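Local coordinates for Puf (Pumilio/fbf) domain-containing protein 7, confirmed by transcript evidence (Caenorhabditis elegans, PDB 3V71), which binds a consensus sequence in mRNA 3'-UTRs and, redundantly with two related PUF proteins, helps repress maternal mRNAs in late oogenesis, at residues 84-94 / 118-127. Sequence-based numbering, arbitrary orientation.
Sequences PAEQRELLRQM and KFDHSNVFQL
F119, the first residue to leave helical geometry after helix 108-118, slides its ring against Q87 and into the groove between helices 84-96 and 121-132. The CB of Q87 lies over the centre of one face, 4.2 Å from the F119 ring centroid, a CH-pi contact. Further along the same side chain, the amide runs nearly parallel to the ring, the two planes 14° apart. L91 CD1 meets the ring near its plane, while M94 CE and L90 CB approach obliquely. The CD1 methyls of L91 and L127 stand 3.9 Å apart, closing this apolar layer, which V79 of helix 71-80 also borders. With an alanine in place of F119, the CB of Q87 and the methyl of M94 would probably lose the surface they rest on, opening a gap between the helices.

The buried amide of Q87 ties the layer to its polar margin. With CG anti to the carbonyl carbon (chi1 -63°) and the chain extended beyond it, Q87 NE2 reaches D120 OD1 in a weak hydrogen bond of 3.3 Å and also binds the A82 carbonyl. Q87 OE1 is modelled as accepting from N123 ND2, but the pair is too close for its geometry to be trusted. The N123 side chain sits as a knob among P84, Q87, R88 and L91. The outer side is looser: P84 CG stays 4.0 Å from D120 OD2, and exposed R88 merely brushes N123 OD1 through its CG. With the nearest atom about 18 Å from the bound RNA, segments 84-94 and 121-127 run nearly parallel (7°), their axes 10.2 Å apart, stacked as in the superhelix of alpha-helical PUF repeats.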
loop_
_atom_site.group_PDB
_atom_site.type_symbol
_atom_site.label_atom_id
_atom_site.label_comp_id
_atom_site.label_asym_id
_atom_site.label_seq_id
_atom_site.Cartn_x
_atom_site.Cartn_y
_atom_site.Cartn_z
ATOM N N PRO A 84 -21.510 22.407 11.456
ATOM C CA PRO A 84 -22.427 21.421 10.875
ATOM C C PRO A 84 -23.224 22.008 9.709
ATOM O O PRO A 84 -23.259 21.429 8.624
ATOM C CB PRO A 84 -23.355 21.094 12.045
ATOM C CG PRO A 84 -22.476 21.242 13.244
ATOM C CD PRO A 84 -21.533 22.381 12.930
ATOM N N ALA A 85 -23.852 23.154 9.937
ATOM C CA ALA A 85 -24.639 23.812 8.905
ATOM C C ALA A 85 -23.806 24.107 7.661
ATOM O O ALA A 85 -24.268 23.917 6.532
ATOM C CB ALA A 85 -25.244 25.092 9.450
ATOM N N GLU A 86 -22.583 24.586 7.871
ATOM C CA GLU A 86 -21.676 24.859 6.762
ATOM C C GLU A 86 -21.338 23.569 6.007
ATOM O O GLU A 86 -21.337 23.540 4.778
ATOM C CB GLU A 86 -20.395 25.537 7.257
ATOM C CG GLU A 86 -20.604 26.896 7.892
ATOM C CD GLU A 86 -19.306 27.688 8.050
ATOM O OE1 GLU A 86 -18.246 27.203 7.598
ATOM O OE2 GLU A 86 -19.342 28.804 8.619
ATOM N N GLN A 87 -21.060 22.502 6.748
ATOM C CA GLN A 87 -20.691 21.235 6.137
ATOM C C GLN A 87 -21.770 20.713 5.205
ATOM O O GLN A 87 -21.469 20.029 4.228
ATOM C CB GLN A 87 -20.417 20.182 7.201
ATOM C CG GLN A 87 -19.261 20.482 8.119
ATOM C CD GLN A 87 -19.254 19.540 9.291
ATOM O OE1 GLN A 87 -20.095 18.651 9.369
ATOM N NE2 GLN A 87 -18.317 19.728 10.212
ATOM N N ARG A 88 -23.028 21.008 5.514
ATOM C CA ARG A 88 -24.126 20.502 4.699
ATOM C C ARG A 88 -24.206 21.265 3.383
ATOM O O ARG A 88 -24.611 20.720 2.354
ATOM C CB ARG A 88 -25.452 20.567 5.452
ATOM C CG ARG A 88 -25.441 19.835 6.778
ATOM C CD ARG A 88 -26.842 19.734 7.370
ATOM N NE ARG A 88 -26.823 19.672 8.833
ATOM C CZ ARG A 88 -26.955 20.731 9.635
ATOM N NH1 ARG A 88 -27.121 21.948 9.124
ATOM N NH2 ARG A 88 -26.922 20.573 10.955
ATOM N N GLU A 89 -23.808 22.529 3.414
ATOM C CA GLU A 89 -23.759 23.313 2.192
ATOM C C GLU A 89 -22.620 22.831 1.315
ATOM O O GLU A 89 -22.803 22.607 0.119
ATOM C CB GLU A 89 -23.628 24.809 2.490
ATOM C CG GLU A 89 -24.949 25.550 2.371
ATOM C CD GLU A 89 -25.694 25.189 1.092
ATOM O OE1 GLU A 89 -26.637 24.367 1.165
ATOM O OE2 GLU A 89 -25.333 25.718 0.014
ATOM N N LEU A 90 -21.447 22.662 1.916
ATOM C CA LEU A 90 -20.290 22.141 1.197
ATOM C C LEU A 90 -20.621 20.774 0.619
ATOM O O LEU A 90 -20.297 20.471 -0.528
ATOM C CB LEU A 90 -19.079 22.052 2.125
ATOM C CG LEU A 90 -18.573 23.408 2.622
ATOM C CD1 LEU A 90 -17.716 23.273 3.873
ATOM C CD2 LEU A 90 -17.818 24.126 1.520
ATOM N N LEU A 91 -21.289 19.963 1.427
ATOM C CA LEU A 91 -21.666 18.617 1.034
ATOM C C LEU A 91 -22.523 18.649 -0.218
ATOM O O LEU A 91 -22.243 17.956 -1.192
ATOM C CB LEU A 91 -22.431 17.946 2.175
ATOM C CG LEU A 91 -22.671 16.448 2.026
ATOM C CD1 LEU A 91 -21.395 15.769 1.566
ATOM C CD2 LEU A 91 -23.142 15.874 3.342
ATOM N N ARG A 92 -23.574 19.456 -0.182
ATOM C CA ARG A 92 -24.507 19.517 -1.290
ATOM C C ARG A 92 -23.787 19.915 -2.555
ATOM O O ARG A 92 -24.000 19.327 -3.610
ATOM C CB ARG A 92 -25.615 20.525 -1.007
ATOM C CG ARG A 92 -26.617 20.631 -2.141
ATOM C CD ARG A 92 -27.785 21.533 -1.786
ATOM N NE ARG A 92 -27.393 22.933 -1.673
ATOM C CZ ARG A 92 -26.984 23.675 -2.699
ATOM N NH1 ARG A 92 -26.891 23.134 -3.913
ATOM N NH2 ARG A 92 -26.655 24.953 -2.513
ATOM N N GLN A 93 -22.931 20.924 -2.434
ATOM C CA GLN A 93 -22.239 21.500 -3.578
ATOM C C GLN A 93 -21.228 20.544 -4.188
ATOM O O GLN A 93 -21.032 20.528 -5.404
ATOM C CB GLN A 93 -21.562 22.813 -3.189
ATOM C CG GLN A 93 -22.520 23.993 -3.129
ATOM C CD GLN A 93 -23.249 24.224 -4.445
ATOM O OE1 GLN A 93 -24.111 23.438 -4.841
ATOM N NE2 GLN A 93 -22.904 25.308 -5.126
ATOM N N MET A 94 -20.584 19.752 -3.340
ATOM C CA MET A 94 -19.696 18.711 -3.821
ATOM C C MET A 94 -20.471 17.729 -4.685
ATOM O O MET A 94 -20.108 17.461 -5.830
ATOM C CB MET A 94 -19.047 17.985 -2.650
ATOM C CG MET A 94 -18.087 18.856 -1.861
ATOM S SD MET A 94 -17.111 17.916 -0.674
ATOM C CE MET A 94 -18.388 17.397 0.470
ATOM N N LYS A 118 -12.511 16.086 8.444
ATOM C CA LYS A 118 -13.093 17.133 9.281
ATOM C C LYS A 118 -14.615 17.146 9.423
ATOM O O LYS A 118 -15.120 17.646 10.423
ATOM C CB LYS A 118 -12.598 18.502 8.820
ATOM C CG LYS A 118 -11.106 18.701 9.007
ATOM C CD LYS A 118 -10.730 18.858 10.471
ATOM C CE LYS A 118 -9.219 18.792 10.675
ATOM N NZ LYS A 118 -8.455 19.716 9.782
ATOM N N PHE A 119 -15.351 16.614 8.450
ATOM C CA PHE A 119 -16.813 16.567 8.576
ATOM C C PHE A 119 -17.273 15.790 9.811
ATOM O O PHE A 119 -16.466 15.320 10.610
ATOM C CB PHE A 119 -17.479 15.960 7.338
ATOM C CG PHE A 119 -17.594 16.906 6.175
ATOM C CD1 PHE A 119 -16.903 18.111 6.165
ATOM C CD2 PHE A 119 -18.397 16.587 5.088
ATOM C CE1 PHE A 119 -17.006 18.978 5.088
ATOM C CE2 PHE A 119 -18.507 17.451 4.011
ATOM C CZ PHE A 119 -17.811 18.647 4.014
ATOM N N ASP A 120 -18.584 15.657 9.952
ATOM C CA ASP A 120 -19.163 14.973 11.095
ATOM C C ASP A 120 -19.733 13.657 10.621
ATOM O O ASP A 120 -19.919 13.470 9.418
ATOM C CB ASP A 120 -20.249 15.836 11.739
ATOM C CG ASP A 120 -19.673 17.044 12.465
ATOM O OD1 ASP A 120 -18.443 17.276 12.360
ATOM O OD2 ASP A 120 -20.448 17.764 13.134
ATOM N N HIS A 121 -20.005 12.747 11.557
ATOM C CA HIS A 121 -20.405 11.398 11.187
ATOM C C HIS A 121 -21.517 11.423 10.156
ATOM O O HIS A 121 -21.454 10.733 9.135
ATOM C CB HIS A 121 -20.851 10.580 12.400
ATOM C CG HIS A 121 -21.354 9.216 12.039
ATOM N ND1 HIS A 121 -22.670 8.970 11.706
ATOM C CD2 HIS A 121 -20.710 8.030 11.921
ATOM C CE1 HIS A 121 -22.818 7.690 11.411
ATOM N NE2 HIS A 121 -21.643 7.098 11.533
ATOM N N SER A 122 -22.532 12.227 10.432
ATOM C CA SER A 122 -23.691 12.332 9.557
ATOM C C SER A 122 -23.286 12.704 8.135
ATOM O O SER A 122 -23.711 12.066 7.175
ATOM C CB SER A 122 -24.668 13.366 10.118
ATOM O OG SER A 122 -24.083 14.063 11.209
ATOM N N ASN A 123 -22.452 13.736 8.017
ATOM C CA ASN A 123 -22.018 14.251 6.722
ATOM C C ASN A 123 -21.074 13.322 5.987
ATOM O O ASN A 123 -21.304 12.983 4.825
ATOM C CB ASN A 123 -21.356 15.607 6.909
ATOM C CG ASN A 123 -22.307 16.632 7.451
ATOM O OD1 ASN A 123 -23.504 16.569 7.187
ATOM N ND2 ASN A 123 -21.787 17.582 8.219
ATOM N N VAL A 124 -20.000 12.936 6.671
ATOM C CA VAL A 124 -19.073 11.928 6.168
ATOM C C VAL A 124 -19.841 10.752 5.589
ATOM O O VAL A 124 -19.524 10.240 4.517
ATOM C CB VAL A 124 -18.187 11.390 7.295
ATOM C CG1 VAL A 124 -17.394 10.209 6.806
ATOM C CG2 VAL A 124 -17.264 12.482 7.812
ATOM N N PHE A 125 -20.864 10.332 6.321
ATOM C CA PHE A 125 -21.725 9.251 5.888
ATOM C C PHE A 125 -22.244 9.452 4.461
ATOM O O PHE A 125 -21.937 8.649 3.580
ATOM C CB PHE A 125 -22.887 9.081 6.866
ATOM C CG PHE A 125 -23.681 7.841 6.634
ATOM C CD1 PHE A 125 -23.317 6.650 7.242
ATOM C CD2 PHE A 125 -24.778 7.855 5.789
ATOM C CE1 PHE A 125 -24.039 5.498 7.020
ATOM C CE2 PHE A 125 -25.508 6.705 5.563
ATOM C CZ PHE A 125 -25.138 5.523 6.179
ATOM N N GLN A 126 -23.027 10.510 4.233
ATOM C CA GLN A 126 -23.585 10.775 2.903
ATOM C C GLN A 126 -22.478 10.896 1.870
ATOM O O GLN A 126 -22.660 10.563 0.697
ATOM C CB GLN A 126 -24.425 12.053 2.882
ATOM C CG GLN A 126 -25.695 11.985 3.696
ATOM C CD GLN A 126 -25.533 12.640 5.051
ATOM O OE1 GLN A 126 -24.836 13.650 5.182
ATOM N NE2 GLN A 126 -26.168 12.063 6.072
ATOM N N LEU A 127 -21.332 11.390 2.319
ATOM C CA LEU A 127 -20.161 11.450 1.474
ATOM C C LEU A 127 -19.790 10.037 1.016
ATOM O O LEU A 127 -19.772 9.738 -0.178
ATOM C CB LEU A 127 -19.010 12.087 2.245
ATOM C CG LEU A 127 -17.898 12.665 1.374
ATOM C CD1 LEU A 127 -18.496 13.507 0.260
ATOM C CD2 LEU A 127 -16.922 13.485 2.204
#